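Local atomic coordinates of galactokinase (Bifidobacterium longum subsp. infantis ATCC 15697 = JCM 1222 = DSM 20088, PDB entry 6TEQ), a protein that probably phosphorylates galactose at the expense of ATP, as a galactokinase of the GHMP kinase family, and here holds 2-deoxy-2-fluoro-galactose in its sugar pocket. Residues V235-P240 against P345-A350; W112-A117 against I172-K177; L54-A59 against A203-C208; E8-E13 against R63-L68; K227-L232 against V377-G382. All blocks are in the same frame, centred on the assembly; numbering follows the deposited sequence.

Interaction 1: V235-P240 against P345-A350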
# COMPACT_ATOMS: atom_id res chain seq x y z
N VAL A 235 3.73 6.91 -11.82
CA VAL A 235 5.08 7.45 -11.95
C VAL A 235 5.67 7.52 -10.57
O VAL A 235 5.14 8.25 -9.71
CB VAL A 235 5.10 8.83 -12.65
CG1 VAL A 235 6.51 9.43 -12.60
CG2 VAL A 235 4.56 8.72 -14.06
N ASP A 236 6.72 6.79 -10.35
CA ASP A 236 7.55 6.89 -9.15
C ASP A 236 8.48 8.09 -9.30
O ASP A 236 9.33 8.13 -10.21
CB ASP A 236 8.31 5.59 -8.96
CG ASP A 236 9.34 5.59 -7.84
OD1 ASP A 236 9.37 6.54 -7.04
OD2 ASP A 236 10.09 4.63 -7.80
N THR A 237 8.29 9.11 -8.50
CA THR A 237 9.10 10.34 -8.61
C THR A 237 10.57 10.06 -8.33
O THR A 237 11.38 10.84 -8.80
CB THR A 237 8.65 11.47 -7.68
OG1 THR A 237 8.85 11.10 -6.30
CG2 THR A 237 7.21 11.83 -8.00
N GLN A 238 10.89 9.00 -7.61
CA GLN A 238 12.26 8.77 -7.10
C GLN A 238 12.76 9.98 -6.30
O GLN A 238 14.01 10.16 -6.20
CB GLN A 238 13.18 8.38 -8.27
CG GLN A 238 12.67 7.14 -8.98
CD GLN A 238 13.77 6.43 -9.73
OE1 GLN A 238 14.08 6.71 -10.88
NE2 GLN A 238 14.47 5.62 -8.95
N ALA A 239 11.85 10.79 -5.72
CA ALA A 239 12.26 11.95 -4.90
C ALA A 239 12.90 11.35 -3.67
O ALA A 239 12.38 10.31 -3.16
CB ALA A 239 11.13 12.82 -4.48
N PRO A 240 13.97 12.01 -3.16
CA PRO A 240 14.69 11.49 -2.01
C PRO A 240 13.73 11.61 -0.82
O PRO A 240 13.16 12.67 -0.61
CB PRO A 240 15.90 12.43 -1.91
CG PRO A 240 15.39 13.73 -2.45
CD PRO A 240 14.55 13.30 -3.63
N PRO A 345 7.52 18.86 -3.74
CA PRO A 345 7.47 19.45 -5.07
C PRO A 345 7.43 18.41 -6.19
O PRO A 345 6.76 18.68 -7.17
CB PRO A 345 8.75 20.29 -5.12
CG PRO A 345 8.85 20.74 -3.68
CD PRO A 345 8.50 19.51 -2.85
N GLU A 346 8.19 17.32 -6.07
CA GLU A 346 8.23 16.33 -7.16
C GLU A 346 6.80 15.79 -7.38
O GLU A 346 6.42 15.53 -8.53
CB GLU A 346 9.23 15.23 -6.85
CG GLU A 346 10.67 15.72 -6.79
CD GLU A 346 11.18 16.13 -5.42
OE1 GLU A 346 10.39 16.54 -4.54
OE2 GLU A 346 12.43 16.07 -5.25
N LEU A 347 6.08 15.47 -6.31
CA LEU A 347 4.72 14.94 -6.48
C LEU A 347 3.87 16.04 -7.14
O LEU A 347 3.07 15.74 -8.05
CB LEU A 347 4.10 14.54 -5.16
CG LEU A 347 4.73 13.37 -4.42
CD1 LEU A 347 4.13 13.25 -3.04
CD2 LEU A 347 4.55 12.08 -5.23
N ASP A 348 3.94 17.27 -6.60
CA ASP A 348 3.00 18.33 -7.05
C ASP A 348 3.28 18.69 -8.51
O ASP A 348 2.35 18.92 -9.28
CB ASP A 348 3.06 19.54 -6.14
CG ASP A 348 2.54 19.20 -4.77
OD1 ASP A 348 1.82 18.19 -4.65
OD2 ASP A 348 2.88 19.95 -3.87
N ILE A 349 4.54 18.73 -8.88
CA ILE A 349 4.92 19.09 -10.28
C ILE A 349 4.56 17.93 -11.24
O ILE A 349 3.95 18.20 -12.29
CB ILE A 349 6.40 19.49 -10.34
CG1 ILE A 349 6.62 20.82 -9.64
CG2 ILE A 349 6.87 19.51 -11.81
CD1 ILE A 349 8.06 21.17 -9.35
N ALA A 350 4.75 16.68 -10.84
CA ALA A 350 4.32 15.56 -11.70
C ALA A 350 2.81 15.67 -11.93
O ALA A 350 2.35 15.43 -13.04
CB ALA A 350 4.71 14.25 -11.09
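An ST turn led by Thr-237 packs against Glu-346 in the first turn of helix 345-356. With chi1 at 66°, Thr-237 OG1 sits between the backbone N and the carbonyl carbon. There it accepts from Ala-239 N at 3.1 Å and also bonds to Gly-371 O. Thr-237 CG2 lies 3.8 Å from Leu-347 CD2. Its CB rests 3.9 Å from Glu-346 CB, and these two side chains cross at about a right angle. The Glu-346 chain bends at chi2 (92°) and runs past Ala-239, bringing its CD within 3.4 Å of Ala-239 CB. Its OE2 lies 3.8 Å from Pro-240 CD. Just before Thr-237, Asp-236 makes an Asx turn: its OD1 accepts from Gln-238 N at 2.9 Å. No hydrogen bond joins the two segments directly. An alanine in place of Thr-237 would probably leave Ala-239 N without its ST-turn acceptor and open a gap beside Leu-347 CD2. Phe-393 of helix 382-396 touches both Thr-237 and Glu-346. Strand 372-378 borders the contact too, with Ile-373 against Val-235, Leu-347 and Ala-350.

Interaction 2: W112-A117 against I172-K177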
# COMPACT_ATOMS: atom_id res chain seq x y z
N TRP A 112 7.11 -14.00 14.21
CA TRP A 112 6.96 -13.52 15.61
C TRP A 112 5.50 -13.18 15.89
O TRP A 112 4.94 -13.55 17.03
CB TRP A 112 7.89 -12.35 15.80
CG TRP A 112 7.70 -11.60 17.07
CD1 TRP A 112 8.28 -11.93 18.26
CD2 TRP A 112 6.97 -10.38 17.27
NE1 TRP A 112 7.91 -11.02 19.21
CE2 TRP A 112 7.14 -10.06 18.63
CE3 TRP A 112 6.20 -9.52 16.46
CZ2 TRP A 112 6.57 -8.92 19.21
CZ3 TRP A 112 5.70 -8.37 17.02
CH2 TRP A 112 5.83 -8.11 18.38
N ALA A 113 4.88 -12.41 15.00
CA ALA A 113 3.48 -11.99 15.22
C ALA A 113 2.56 -13.20 15.24
O ALA A 113 1.67 -13.28 16.09
CB ALA A 113 3.03 -10.98 14.18
N LEU A 114 2.74 -14.16 14.35
CA LEU A 114 1.91 -15.39 14.38
C LEU A 114 2.13 -16.14 15.71
O LEU A 114 1.15 -16.58 16.30
CB LEU A 114 2.26 -16.25 13.18
CG LEU A 114 1.84 -15.64 11.81
CD1 LEU A 114 2.43 -16.42 10.63
CD2 LEU A 114 0.31 -15.61 11.68
N ARG A 115 3.36 -16.26 16.17
CA ARG A 115 3.63 -16.97 17.42
C ARG A 115 2.95 -16.19 18.53
O ARG A 115 2.35 -16.88 19.41
CB ARG A 115 5.14 -17.12 17.60
CG ARG A 115 5.71 -18.18 16.66
CD ARG A 115 7.20 -17.96 16.43
NE ARG A 115 8.01 -18.03 17.62
CZ ARG A 115 8.43 -19.17 18.15
NH1 ARG A 115 9.18 -19.12 19.23
NH2 ARG A 115 8.16 -20.34 17.60
N GLN A 116 3.07 -14.85 18.53
CA GLN A 116 2.47 -13.98 19.57
C GLN A 116 0.94 -14.18 19.58
O GLN A 116 0.34 -14.10 20.68
CB GLN A 116 2.81 -12.49 19.43
CG GLN A 116 4.29 -12.12 19.67
CD GLN A 116 4.69 -12.19 21.12
OE1 GLN A 116 5.11 -13.23 21.62
NE2 GLN A 116 4.58 -11.06 21.78
N ALA A 117 0.34 -14.51 18.45
CA ALA A 117 -1.12 -14.74 18.33
C ALA A 117 -1.50 -16.16 18.75
O ALA A 117 -2.69 -16.47 18.70
CB ALA A 117 -1.56 -14.49 16.90
N ILE A 172 -3.06 -10.84 7.41
CA ILE A 172 -2.98 -9.36 7.34
C ILE A 172 -2.60 -8.77 8.68
O ILE A 172 -1.69 -7.89 8.75
CB ILE A 172 -4.27 -8.79 6.78
CG1 ILE A 172 -4.37 -9.14 5.31
CG2 ILE A 172 -4.32 -7.31 6.99
CD1 ILE A 172 -5.78 -9.00 4.78
N ASN A 173 -3.28 -9.18 9.74
CA ASN A 173 -3.03 -8.58 11.07
C ASN A 173 -1.60 -8.92 11.50
O ASN A 173 -0.94 -8.02 12.09
CB ASN A 173 -4.07 -9.02 12.07
CG ASN A 173 -5.39 -8.33 11.83
OD1 ASN A 173 -5.42 -7.24 11.20
ND2 ASN A 173 -6.45 -8.90 12.41
N ALA A 174 -1.10 -10.11 11.19
CA ALA A 174 0.28 -10.49 11.54
C ALA A 174 1.25 -9.60 10.77
O ALA A 174 2.30 -9.20 11.30
CB ALA A 174 0.52 -11.95 11.26
N ALA A 175 0.98 -9.36 9.49
CA ALA A 175 1.85 -8.52 8.62
C ALA A 175 1.91 -7.09 9.16
O ALA A 175 3.00 -6.47 9.23
CB ALA A 175 1.34 -8.57 7.23
N ILE A 176 0.75 -6.51 9.45
CA ILE A 176 0.65 -5.18 10.07
C ILE A 176 1.43 -5.16 11.38
O ILE A 176 2.21 -4.21 11.59
CB ILE A 176 -0.82 -4.78 10.27
CG1 ILE A 176 -1.56 -4.68 8.92
CG2 ILE A 176 -0.92 -3.49 11.06
CD1 ILE A 176 -3.06 -4.54 9.10
N LYS A 177 1.25 -6.16 12.23
CA LYS A 177 1.96 -6.16 13.54
C LYS A 177 3.47 -6.25 13.34
O LYS A 177 4.21 -5.57 14.07
CB LYS A 177 1.42 -7.27 14.40
CG LYS A 177 2.13 -7.39 15.74
CD LYS A 177 1.39 -8.32 16.66
CE LYS A 177 2.16 -8.63 17.93
NZ LYS A 177 1.28 -9.31 18.90
O HOH W 1 0.09 -11.33 17.09
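Ala-113 O and Lys-177 NZ are joined through one water. The water donates to Ala-113 O at 2.7 Å and accepts from Lys-177 NZ at 3.0 Å. The lysine reaches it with CG anti to the backbone N (chi1 177°) and an extended chain beyond. On the way it passes Trp-112 at about a right angle, and its CE lies 3.7 Å from Trp-112 CZ3. At the tip, Lys-177 NZ is 3.6 Å from Gln-116 CB. Gln-116 CG in turn stands over one face of the Trp-112 ring, offset toward the rim. The lysine methylenes are thus used as apolar surface while the amine stays with water. Two alanines meet where the helices come closest: Ala-113 CB is 3.5 Å from Ala-174 O. Ala-174 CB also meets Leu-114 CD2 at 3.7 Å. The short axes approach to 8.7 Å and make an angle of 119°. Both segments belong to the N-terminal GHMP kinase domain, and the Lys-177 side chain is about 7 Å from that of Glu-179, which can bind magnesium; none is bound in this model. Helix 141-156 takes Leu-114 on Leu-153 and Ala-175 on Thr-146, while Ile-172 and Ile-176 rest on helix 190-197.

Interaction 3: L54-A59 against A203-C208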
# COMPACT_ATOMS: atom_id res chain seq x y z
N LEU A 54 -12.70 4.93 4.62
CA LEU A 54 -12.84 4.16 3.37
C LEU A 54 -11.59 4.34 2.55
O LEU A 54 -11.01 5.44 2.53
CB LEU A 54 -14.02 4.64 2.52
CG LEU A 54 -15.37 4.53 3.23
CD1 LEU A 54 -16.46 5.13 2.36
CD2 LEU A 54 -15.69 3.08 3.55
N CYS A 55 -11.23 3.27 1.81
CA CYS A 55 -10.08 3.26 0.88
C CYS A 55 -10.49 2.53 -0.39
O CYS A 55 -11.52 1.82 -0.37
CB CYS A 55 -8.83 2.62 1.49
SG CYS A 55 -8.50 3.13 3.20
N LEU A 56 -9.69 2.69 -1.43
CA LEU A 56 -9.96 2.04 -2.72
C LEU A 56 -8.67 1.67 -3.43
O LEU A 56 -8.35 2.28 -4.46
CB LEU A 56 -10.86 2.95 -3.55
CG LEU A 56 -11.51 2.29 -4.75
CD1 LEU A 56 -12.53 1.24 -4.31
CD2 LEU A 56 -12.17 3.33 -5.61
N PRO A 57 -7.94 0.66 -2.91
CA PRO A 57 -6.74 0.22 -3.61
C PRO A 57 -7.00 -0.85 -4.67
O PRO A 57 -8.02 -1.50 -4.70
CB PRO A 57 -5.90 -0.39 -2.48
CG PRO A 57 -6.93 -0.96 -1.50
CD PRO A 57 -8.06 0.10 -1.52
N ILE A 58 -6.03 -0.91 -5.58
CA ILE A 58 -5.84 -2.04 -6.51
C ILE A 58 -4.49 -2.65 -6.22
O ILE A 58 -3.56 -1.94 -5.73
CB ILE A 58 -5.95 -1.60 -7.98
CG1 ILE A 58 -4.90 -0.57 -8.36
CG2 ILE A 58 -7.35 -1.12 -8.26
CD1 ILE A 58 -4.73 -0.36 -9.82
N ALA A 59 -4.39 -3.92 -6.54
CA ALA A 59 -3.10 -4.62 -6.46
C ALA A 59 -2.40 -4.40 -7.80
O ALA A 59 -3.02 -4.59 -8.89
CB ALA A 59 -3.31 -6.07 -6.20
N ALA A 203 -11.20 -2.90 -7.89
CA ALA A 203 -10.68 -2.15 -6.75
C ALA A 203 -11.35 -2.67 -5.49
O ALA A 203 -12.51 -3.08 -5.56
CB ALA A 203 -10.90 -0.67 -7.04
N LEU A 204 -10.64 -2.58 -4.40
CA LEU A 204 -11.10 -3.08 -3.13
C LEU A 204 -11.70 -1.92 -2.31
O LEU A 204 -10.96 -1.02 -1.80
CB LEU A 204 -9.92 -3.70 -2.41
CG LEU A 204 -10.30 -4.38 -1.09
CD1 LEU A 204 -10.95 -5.71 -1.38
CD2 LEU A 204 -9.09 -4.56 -0.21
N LEU A 205 -13.03 -1.76 -2.29
CA LEU A 205 -13.62 -0.69 -1.41
C LEU A 205 -13.57 -1.23 0.03
O LEU A 205 -14.34 -2.12 0.41
CB LEU A 205 -15.04 -0.39 -1.87
CG LEU A 205 -15.79 0.59 -1.01
CD1 LEU A 205 -15.06 1.92 -0.84
CD2 LEU A 205 -17.18 0.78 -1.56
N LEU A 206 -12.58 -0.74 0.76
CA LEU A 206 -12.19 -1.26 2.08
C LEU A 206 -12.74 -0.28 3.12
O LEU A 206 -12.45 0.92 3.09
CB LEU A 206 -10.68 -1.37 2.10
CG LEU A 206 -10.10 -1.69 3.47
CD1 LEU A 206 -10.43 -3.12 3.85
CD2 LEU A 206 -8.61 -1.48 3.46
N ASP A 207 -13.52 -0.82 4.04
CA ASP A 207 -14.07 -0.08 5.15
C ASP A 207 -13.29 -0.42 6.38
O ASP A 207 -13.33 -1.58 6.79
CB ASP A 207 -15.57 -0.38 5.22
CG ASP A 207 -16.32 0.47 6.24
OD1 ASP A 207 -15.70 0.89 7.24
OD2 ASP A 207 -17.54 0.71 5.98
N CYS A 208 -12.57 0.56 6.91
CA CYS A 208 -11.58 0.31 7.97
C CYS A 208 -12.18 0.40 9.38
O CYS A 208 -11.38 0.40 10.32
CB CYS A 208 -10.42 1.27 7.80
SG CYS A 208 -9.55 0.90 6.23
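Cys-55 and Leu-206 form an antiparallel hydrogen-bonded pair between strands 54-70 and 202-207 of the large mixed sheet. Cys-55 N donates to Leu-206 O at 2.9 Å. Leu-206 N returns a bond to Cys-55 O at 3.0 Å. Two residues on, Pro-57 has no N-H to give, so the ladder keeps one bond there: Leu-204 N to Pro-57 O at 2.8 Å, nearly straight at 174°. Leu-204 O, beside Pro-57 CD, instead receives a CA-H contact from Leu-56 CA at 3.3 Å. Leu-56 CG is anti to the backbone N (chi1 -165°), and its CD1 lies 3.7 Å from Ala-203 CB. Ile-58 CG2 meets the same methyl at 3.8 Å. Outside this shell, strand 33-42 holds the other side of strand 54-70. Asn-42 OD1 accepts from Leu-56 N, and Ile-58 pairs with Val-41. Helix 294-318 covers Leu-54 and Leu-205 with Val-310. The contact also borders the sugar pocket: the Pro-57 side chain is about 4 Å from that of Arg-40, which binds galactose. Asp-207 forms salt bridges with Arg-209 and Arg-268, and its CG touches Leu-54 CD2 at 3.8 Å.

Interaction 4: E8-E13 against R63-L68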
# COMPACT_ATOMS: atom_id res chain seq x y z
N GLU A 8 8.88 -3.03 -15.58
CA GLU A 8 7.92 -4.07 -15.99
C GLU A 8 7.70 -5.04 -14.82
O GLU A 8 8.59 -5.25 -14.00
CB GLU A 8 8.40 -4.78 -17.25
CG GLU A 8 8.37 -3.90 -18.49
CD GLU A 8 6.98 -3.38 -18.83
OE1 GLU A 8 6.82 -2.19 -19.19
OE2 GLU A 8 6.04 -4.17 -18.68
N PRO A 9 6.51 -5.66 -14.67
CA PRO A 9 6.38 -6.65 -13.62
C PRO A 9 7.03 -7.97 -14.07
O PRO A 9 7.02 -8.34 -15.22
CB PRO A 9 4.87 -6.87 -13.48
CG PRO A 9 4.34 -6.47 -14.83
CD PRO A 9 5.25 -5.36 -15.34
N LEU A 10 7.58 -8.67 -13.10
CA LEU A 10 8.04 -10.04 -13.25
C LEU A 10 6.83 -10.91 -13.58
O LEU A 10 5.77 -10.86 -12.88
CB LEU A 10 8.71 -10.53 -11.95
CG LEU A 10 10.03 -9.88 -11.55
CD1 LEU A 10 10.33 -10.24 -10.10
CD2 LEU A 10 11.19 -10.30 -12.45
N THR A 11 7.00 -11.78 -14.55
CA THR A 11 6.02 -12.84 -14.81
C THR A 11 6.06 -13.88 -13.68
O THR A 11 7.05 -13.94 -12.89
CB THR A 11 6.28 -13.48 -16.18
OG1 THR A 11 7.52 -14.18 -16.11
CG2 THR A 11 6.28 -12.47 -17.30
N HIS A 12 4.99 -14.66 -13.59
CA HIS A 12 4.93 -15.82 -12.67
C HIS A 12 6.23 -16.62 -12.87
O HIS A 12 6.88 -16.98 -11.89
CB HIS A 12 3.62 -16.59 -12.93
CG HIS A 12 3.67 -18.05 -12.64
ND1 HIS A 12 3.62 -18.54 -11.35
CD2 HIS A 12 3.77 -19.12 -13.46
CE1 HIS A 12 3.67 -19.85 -11.39
NE2 HIS A 12 3.76 -20.24 -12.67
N GLU A 13 6.58 -16.92 -14.13
CA GLU A 13 7.73 -17.82 -14.43
C GLU A 13 9.03 -17.18 -13.95
O GLU A 13 9.87 -17.85 -13.35
CB GLU A 13 7.76 -18.14 -15.93
CG GLU A 13 6.54 -18.93 -16.40
CD GLU A 13 5.20 -18.23 -16.67
OE1 GLU A 13 5.06 -16.94 -16.53
OE2 GLU A 13 4.27 -18.98 -17.02
N ARG A 63 5.02 -7.84 -8.06
CA ARG A 63 4.96 -8.69 -6.87
C ARG A 63 6.35 -8.87 -6.27
O ARG A 63 7.39 -8.80 -7.02
CB ARG A 63 4.32 -10.01 -7.21
CG ARG A 63 2.86 -9.87 -7.68
CD ARG A 63 2.36 -11.03 -8.51
NE ARG A 63 1.96 -12.23 -7.78
CZ ARG A 63 0.81 -12.41 -7.13
NH1 ARG A 63 -0.09 -11.45 -7.06
NH2 ARG A 63 0.55 -13.59 -6.59
N THR A 64 6.32 -9.21 -4.99
CA THR A 64 7.48 -9.76 -4.25
C THR A 64 7.26 -11.27 -4.22
O THR A 64 6.20 -11.71 -3.69
CB THR A 64 7.58 -9.17 -2.86
OG1 THR A 64 7.88 -7.80 -3.09
CG2 THR A 64 8.61 -9.79 -1.94
N PHE A 65 8.27 -12.03 -4.62
CA PHE A 65 8.27 -13.49 -4.64
C PHE A 65 9.17 -14.00 -3.54
O PHE A 65 10.27 -13.48 -3.31
CB PHE A 65 8.80 -14.03 -5.97
CG PHE A 65 7.85 -13.74 -7.10
CD1 PHE A 65 7.86 -12.51 -7.71
CD2 PHE A 65 7.08 -14.74 -7.67
CE1 PHE A 65 6.97 -12.24 -8.72
CE2 PHE A 65 6.15 -14.45 -8.65
CZ PHE A 65 6.13 -13.21 -9.20
N ILE A 66 8.60 -14.89 -2.74
CA ILE A 66 9.32 -15.47 -1.59
C ILE A 66 9.44 -16.96 -1.85
O ILE A 66 8.42 -17.67 -1.94
CB ILE A 66 8.67 -15.24 -0.24
CG1 ILE A 66 9.54 -15.68 0.95
CG2 ILE A 66 7.24 -15.75 -0.18
CD1 ILE A 66 8.85 -15.53 2.28
N ALA A 67 10.68 -17.42 -1.92
CA ALA A 67 10.96 -18.89 -1.86
C ALA A 67 11.19 -19.21 -0.38
O ALA A 67 12.02 -18.54 0.26
CB ALA A 67 12.14 -19.22 -2.74
N LEU A 68 10.44 -20.13 0.20
CA LEU A 68 10.54 -20.41 1.64
C LEU A 68 10.59 -21.89 1.94
O LEU A 68 9.96 -22.70 1.21
CB LEU A 68 9.35 -19.73 2.33
CG LEU A 68 9.30 -19.83 3.87
CD1 LEU A 68 8.71 -18.58 4.48
CD2 LEU A 68 8.53 -21.07 4.31
O HOH W 2 5.34 -9.33 -10.65
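The Leu-10 and Phe-65 side chains lie alongside each other, running opposite ways. Phe-65 CG lies anti to the carbonyl carbon (chi1 -68°), and the ring reaches toward the chain just before helix 12-27. Its CE1 atom is 4.0 Å from Leu-10 CB, and its CD1 is 4.1 Å from Leu-10 CD1. Farther round the ring come backbone oxygens: Thr-11 O lies 3.9 Å from Phe-65 CZ, and His-12 O lies 4.2 Å from Phe-65 CE2. A water sits in plane at the ring's edge. It donates to Leu-10 O at 2.7 Å and accepts a weak bond from Arg-63 N at 3.0 Å. Thr-11 is the N-cap of helix 12-27, and the bond from its N to Glu-14 OE1 is consistent with a capping box. An alanine in place of Phe-65 would probably open a gap beside Leu-10 and leave that leucine freer to turn. Glu-415 ties the two segments from outside, with a salt bridge to Arg-63 NH2 and a hydrogen bond to His-12 ND1. The Phe-65 side chain also touches Ala-19 of helix 12-27 and Ala-36 of strand 33-42. Thr-64 and Ile-66 instead pack on helix 141-156, so strand 54-70 has a helix on both faces.

Interaction 5: K227-L232 against V377-G382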
# COMPACT_ATOMS: atom_id res chain seq x y z
N LYS A 227 -12.58 -1.01 -20.46
CA LYS A 227 -14.01 -0.77 -20.75
C LYS A 227 -14.16 0.71 -21.17
O LYS A 227 -15.06 1.02 -21.94
CB LYS A 227 -14.85 -1.09 -19.50
CG LYS A 227 -16.34 -0.85 -19.64
CD LYS A 227 -17.12 -1.16 -18.40
CE LYS A 227 -18.58 -0.82 -18.61
NZ LYS A 227 -19.44 -1.50 -17.62
N TYR A 228 -13.33 1.61 -20.62
CA TYR A 228 -13.42 3.06 -20.84
C TYR A 228 -12.23 3.57 -21.67
O TYR A 228 -12.08 4.80 -21.74
CB TYR A 228 -13.56 3.78 -19.53
CG TYR A 228 -14.68 3.21 -18.69
CD1 TYR A 228 -15.99 3.52 -18.97
CD2 TYR A 228 -14.44 2.49 -17.55
CE1 TYR A 228 -17.03 2.97 -18.25
CE2 TYR A 228 -15.47 2.01 -16.75
CZ TYR A 228 -16.78 2.24 -17.11
OH TYR A 228 -17.83 1.73 -16.39
N ASN A 229 -11.49 2.68 -22.31
CA ASN A 229 -10.32 3.12 -23.11
C ASN A 229 -9.40 4.03 -22.28
O ASN A 229 -8.94 5.03 -22.79
CB ASN A 229 -10.75 3.79 -24.42
CG ASN A 229 -11.49 2.82 -25.32
OD1 ASN A 229 -11.31 1.62 -25.20
ND2 ASN A 229 -12.31 3.33 -26.22
N LEU A 230 -9.07 3.55 -21.08
CA LEU A 230 -8.21 4.30 -20.16
C LEU A 230 -6.94 3.52 -19.87
O LEU A 230 -6.84 2.27 -20.11
CB LEU A 230 -8.91 4.51 -18.81
CG LEU A 230 -10.23 5.25 -18.81
CD1 LEU A 230 -10.86 5.25 -17.41
CD2 LEU A 230 -10.00 6.65 -19.33
N GLU A 231 -6.03 4.24 -19.25
CA GLU A 231 -4.72 3.72 -18.81
C GLU A 231 -4.43 4.42 -17.48
O GLU A 231 -4.63 5.65 -17.39
CB GLU A 231 -3.69 3.95 -19.94
CG GLU A 231 -2.23 4.01 -19.51
CD GLU A 231 -1.25 4.22 -20.66
OE1 GLU A 231 -1.68 4.69 -21.76
OE2 GLU A 231 -0.06 3.95 -20.45
N LEU A 232 -4.02 3.66 -16.47
CA LEU A 232 -3.66 4.27 -15.18
C LEU A 232 -2.16 4.44 -15.23
O LEU A 232 -1.44 3.45 -15.13
CB LEU A 232 -4.08 3.39 -14.02
CG LEU A 232 -3.80 4.01 -12.67
CD1 LEU A 232 -4.70 5.17 -12.39
CD2 LEU A 232 -3.94 2.93 -11.61
N VAL A 377 -5.68 8.50 -17.50
CA VAL A 377 -5.38 9.07 -18.81
C VAL A 377 -6.05 8.23 -19.88
O VAL A 377 -6.41 7.08 -19.63
CB VAL A 377 -3.87 9.17 -19.03
CG1 VAL A 377 -3.19 9.87 -17.90
CG2 VAL A 377 -3.26 7.82 -19.28
N ASP A 378 -6.16 8.79 -21.08
CA ASP A 378 -6.66 7.94 -22.19
C ASP A 378 -5.64 6.86 -22.53
O ASP A 378 -4.41 7.09 -22.48
CB ASP A 378 -7.00 8.74 -23.42
CG ASP A 378 -8.24 9.61 -23.23
OD1 ASP A 378 -9.23 9.14 -22.59
OD2 ASP A 378 -8.18 10.76 -23.61
N LYS A 379 -6.15 5.72 -22.94
CA LYS A 379 -5.28 4.62 -23.38
C LYS A 379 -4.36 5.15 -24.46
O LYS A 379 -4.87 5.82 -25.40
CB LYS A 379 -6.15 3.55 -23.99
CG LYS A 379 -5.49 2.30 -24.52
CD LYS A 379 -6.41 1.41 -25.40
CE LYS A 379 -7.58 2.04 -26.18
NZ LYS A 379 -8.53 0.97 -26.59
N GLY A 380 -3.07 4.83 -24.33
CA GLY A 380 -2.05 5.17 -25.33
C GLY A 380 -1.34 6.46 -24.95
O GLY A 380 -0.36 6.76 -25.59
N GLN A 381 -1.74 7.14 -23.87
CA GLN A 381 -1.14 8.46 -23.50
C GLN A 381 -0.13 8.35 -22.33
O GLN A 381 0.51 9.36 -22.01
CB GLN A 381 -2.19 9.50 -23.14
CG GLN A 381 -3.19 9.75 -24.25
CD GLN A 381 -2.49 10.09 -25.52
OE1 GLN A 381 -2.53 9.35 -26.48
NE2 GLN A 381 -1.73 11.18 -25.47
N GLY A 382 -0.05 7.22 -21.64
CA GLY A 382 0.80 7.10 -20.45
C GLY A 382 2.26 7.40 -20.74
O GLY A 382 2.88 8.14 -19.98
O HOH W 3 -11.27 7.29 -22.85
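Lys-379 lays the end of its side chain over Asn-229, at the end of an antiparallel strand pair. Its NZ donates to Asn-229 OD1 at 3.2 Å, from 69° above the amide plane. The Lys-379 backbone N also bonds to the same residue, at Asn-229 O (2.9 Å). Next along the ladder, Glu-231 and Val-377 make a hydrogen-bonded pair. Glu-231 N donates to Val-377 O at 2.9 Å, and Val-377 N to Glu-231 O at 3.0 Å. A type II turn from Asp-378 to Gln-381 follows strand 372-378 and leads into helix 382-396. Glu-231 is modelled in two conformers. In the one described here its CG is anti to the backbone N (chi1 157°) and the chain runs out extended to the turn's backbone N-H groups. Its OE1 then takes Gly-380 N at 2.9 Å, nearly along the C-O axis, and Gly-382 N at 3.0 Å, from above the carboxylate plane. Gly-382 starts helix 382-396, so the helix N-terminus would probably steady the negative charge when the side chain is so placed. The pair belongs to the five-stranded sheet, away from the sugar and nucleotide sites. Leu-230 also packs on Ile-322 of helix 322-338. Asp-378 OD1 is bonded to Tyr-360 OH. Packing is close at the ladder itself, where Val-377 CG2 lies 3.2 Å from Glu-231 O.

In the fold
Interactions 1, 2 and 3 are buried, while 4 and 5 are partly exposed. Strand 54-70 serves both interaction 3 and interaction 4: its first part pairs with strand 202-207 near the sugar, and its later part carries an aromatic ring toward the N-terminal segment. Strand 230-236 likewise joins 5 to 1, pairing near its start, while the loop that follows its end packs on helix 345-356. The two sheets meet where Ile-58 CD1 touches Leu-232 CD2 at 3.8 Å. Interactions 3 and 5 are backbone ladders, but 5 adds charged side chains at its exposed end. Waters bridge the segments in 2, 4 and 5. Interactions 1 and 2 lie on opposite sides of the chain's centre.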